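PDB 4GI5: quinone reductase from Klebsiella pneumoniae subsp. pneumoniae, which binds flavin-adenine dinucleotide and probably reduces quinones with electrons from NAD(P)H. Local coordinates for residues Val116-Leu122 with Ala169-Ala175. Numbering follows the deposited sequence.
With FAD (flavin-adenine dinucleotide), chain H.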
# COMPACT_ATOMS: atom_id res chain seq x y z
N VAL B 116 10.65 -5.51 15.70
CA VAL B 116 10.40 -4.31 14.96
C VAL B 116 8.90 -4.08 14.88
O VAL B 116 8.14 -4.98 14.45
CB VAL B 116 10.94 -4.39 13.53
CG1 VAL B 116 10.77 -3.08 12.76
CG2 VAL B 116 12.44 -4.68 13.56
N ILE B 117 8.45 -2.92 15.32
CA ILE B 117 7.06 -2.60 15.37
C ILE B 117 6.79 -1.43 14.42
O ILE B 117 7.56 -0.47 14.40
CB ILE B 117 6.57 -2.20 16.78
CG1 ILE B 117 6.79 -3.36 17.73
CG2 ILE B 117 5.10 -1.77 16.76
CD1 ILE B 117 6.57 -3.04 19.20
N PHE B 118 5.79 -1.57 13.55
CA PHE B 118 5.38 -0.51 12.62
C PHE B 118 4.06 0.03 13.11
O PHE B 118 3.04 -0.69 13.16
CB PHE B 118 5.20 -1.04 11.18
CG PHE B 118 6.46 -1.61 10.59
CD1 PHE B 118 6.95 -2.85 10.94
CD2 PHE B 118 7.16 -0.84 9.69
CE1 PHE B 118 8.14 -3.34 10.35
CE2 PHE B 118 8.30 -1.36 9.09
CZ PHE B 118 8.77 -2.52 9.44
N GLN B 119 4.01 1.34 13.42
CA GLN B 119 2.85 1.95 13.94
C GLN B 119 2.39 3.09 13.04
O GLN B 119 3.16 3.97 12.70
CB GLN B 119 3.08 2.56 15.33
CG GLN B 119 1.87 3.12 15.93
CD GLN B 119 2.10 3.95 17.14
OE1 GLN B 119 3.08 3.76 17.85
NE2 GLN B 119 1.16 4.85 17.38
N PHE B 120 1.11 2.99 12.62
CA PHE B 120 0.53 3.93 11.67
C PHE B 120 -0.98 3.95 11.68
O PHE B 120 -1.61 2.96 11.97
CB PHE B 120 1.04 3.66 10.25
CG PHE B 120 0.76 2.28 9.74
CD1 PHE B 120 1.64 1.26 10.01
CD2 PHE B 120 -0.36 2.00 8.94
CE1 PHE B 120 1.40 -0.02 9.58
CE2 PHE B 120 -0.56 0.74 8.41
CZ PHE B 120 0.29 -0.30 8.79
N PRO B 121 -1.59 5.12 11.37
CA PRO B 121 -3.01 5.13 11.02
C PRO B 121 -3.18 4.47 9.65
O PRO B 121 -2.35 4.68 8.75
CB PRO B 121 -3.34 6.63 10.94
CG PRO B 121 -2.01 7.21 10.50
CD PRO B 121 -0.93 6.41 11.11
N LEU B 122 -4.26 3.74 9.49
CA LEU B 122 -4.64 3.21 8.18
C LEU B 122 -5.11 4.33 7.32
O LEU B 122 -6.11 5.01 7.64
CB LEU B 122 -5.71 2.10 8.40
CG LEU B 122 -5.89 1.23 7.15
CD1 LEU B 122 -4.68 0.40 6.81
CD2 LEU B 122 -7.08 0.37 7.43
N ALA B 169 8.27 -9.13 14.01
CA ALA B 169 7.65 -7.83 13.57
C ALA B 169 6.17 -7.87 13.86
O ALA B 169 5.48 -8.92 13.89
CB ALA B 169 7.94 -7.64 12.06
N MSE B 170 5.57 -6.71 14.10
CA MSE B 170 4.13 -6.60 14.39
C MSE B 170 3.69 -5.20 13.88
O MSE B 170 4.47 -4.24 13.95
CB MSE B 170 3.95 -6.54 15.91
CG MSE B 170 2.50 -6.52 16.21
SE MSE B 170 2.29 -6.56 18.24
CE MSE B 170 2.78 -4.76 18.80
N LEU B 171 2.48 -5.10 13.40
CA LEU B 171 1.88 -3.83 13.09
C LEU B 171 0.98 -3.37 14.25
O LEU B 171 0.26 -4.17 14.85
CB LEU B 171 0.97 -4.03 11.90
CG LEU B 171 1.54 -4.62 10.55
CD1 LEU B 171 0.55 -4.66 9.43
CD2 LEU B 171 2.77 -3.87 10.14
N ILE B 172 0.92 -2.05 14.44
CA ILE B 172 -0.06 -1.42 15.27
C ILE B 172 -0.76 -0.40 14.44
O ILE B 172 -0.17 0.52 13.96
CB ILE B 172 0.58 -0.72 16.49
CG1 ILE B 172 1.33 -1.68 17.38
CG2 ILE B 172 -0.52 -0.02 17.27
CD1 ILE B 172 2.16 -0.93 18.46
N VAL B 173 -2.00 -0.64 14.12
CA VAL B 173 -2.80 0.12 13.18
C VAL B 173 -4.06 0.66 13.81
O VAL B 173 -4.82 -0.01 14.46
CB VAL B 173 -3.24 -0.80 12.03
CG1 VAL B 173 -4.03 -0.02 10.96
CG2 VAL B 173 -1.98 -1.47 11.46
N THR B 174 -4.34 1.93 13.56
CA THR B 174 -5.59 2.53 13.92
C THR B 174 -6.43 2.81 12.68
O THR B 174 -5.89 3.34 11.71
CB THR B 174 -5.39 3.91 14.67
OG1 THR B 174 -4.51 4.73 13.91
CG2 THR B 174 -4.73 3.74 16.08
N ALA B 175 -7.70 2.50 12.73
CA ALA B 175 -8.60 2.63 11.60
C ALA B 175 -9.85 3.39 11.99
O ALA B 175 -10.39 3.23 13.12
CB ALA B 175 -8.96 1.24 11.06
PA FAD H . -6.51 11.74 15.86
O1A FAD H . -5.28 12.38 16.33
O2A FAD H . -7.42 12.29 14.86
O5B FAD H . -7.48 11.41 17.14
C5B FAD H . -8.64 10.56 17.12
C4B FAD H . -9.40 10.77 18.39
O4B FAD H . -8.67 10.17 19.44
C3B FAD H . -9.69 12.22 18.69
O3B FAD H . -11.07 12.26 19.03
C2B FAD H . -8.81 12.40 19.90
O2B FAD H . -9.25 13.48 20.77
C1B FAD H . -8.75 11.09 20.61
N9A FAD H . -7.53 11.02 21.47
C8A FAD H . -6.18 11.47 21.25
N7A FAD H . -5.41 11.24 22.28
C5A FAD H . -6.31 10.77 23.18
C6A FAD H . -6.26 10.41 24.60
N6A FAD H . -5.07 10.47 25.09
N1A FAD H . -7.37 9.94 25.28
C2A FAD H . -8.53 9.84 24.64
N3A FAD H . -8.65 10.21 23.31
C4A FAD H . -7.60 10.60 22.69
N1 FAD H . -9.87 4.66 8.07
C2 FAD H . -10.11 3.41 7.63
O2 FAD H . -10.77 2.54 8.36
N3 FAD H . -9.67 2.99 6.39
C4 FAD H . -9.10 3.83 5.52
O4 FAD H . -8.63 3.43 4.44
C4X FAD H . -8.86 5.18 5.96
N5 FAD H . -8.22 6.06 5.14
C5X FAD H . -7.89 7.35 5.62
C6 FAD H . -7.19 8.18 4.87
C7 FAD H . -6.75 9.41 5.36
C7M FAD H . -5.94 10.32 4.51
C8 FAD H . -7.15 9.82 6.65
C8M FAD H . -6.74 11.18 7.16
C9 FAD H . -7.89 8.99 7.44
C9A FAD H . -8.27 7.71 6.95
N10 FAD H . -8.90 6.79 7.75
C10 FAD H . -9.20 5.51 7.30
C1' FAD H . -9.24 7.08 9.15
C2' FAD H . -7.94 6.91 9.93
O2' FAD H . -7.43 5.58 10.03
C3' FAD H . -8.09 7.47 11.38
O3' FAD H . -8.33 8.89 11.17
C4' FAD H . -6.83 7.33 12.24
O4' FAD H . -6.67 5.99 12.59
C5' FAD H . -7.02 8.09 13.58
O5' FAD H . -5.81 8.08 14.26
P FAD H . -5.09 9.54 14.52
O1P FAD H . -3.87 9.28 15.32
O2P FAD H . -4.92 10.33 13.30
O3P FAD H . -6.26 10.17 15.45
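Leu-122 N donates to Thr-174 O at 2.8 Å, almost straight at 175°, and Ile-172 N reaches Phe-118 O at 2.8 Å. With Phe-118 N to Met-170 O, Phe-120 N to Ile-172 O, Met-170 N to Val-116 O and a weak bond from Thr-174 N to Phe-120 O, they join two parallel strands of the flavodoxin-like sheet. At the C-terminal end Leu-122 O accepts from the FAD ribityl O2', and Thr-174 OG1 shares a 2.8 Å hydrogen bond with FAD O4'; set between its backbone N and carbonyl carbon (chi1 51°), OG1 reaches O4' and also bonds Asn-38 ND2. Val-173 CG2 makes a CH-pi contact over the face of the Phe-120 ring, 4.2 Å from its centroid, and Leu-171 CD2 comes to the ring's edge. On the other sheet face Ile-117 CG2 presses on Ile-172 CD1 at 3.5 Å, tight for two carbons. Helix 37-51 packs there at Gln-119, Pro-121 and Thr-174, helix 196-204 on the face of Phe-118 and Leu-171. The chemistry thus changes from a largely apolar body, Gln-119 excepted (NE2 bonded to Asn-38 O), to an equally buried polar end where the Leu-122 carbonyl and Thr-174 hydroxyl hold the ribityl chain.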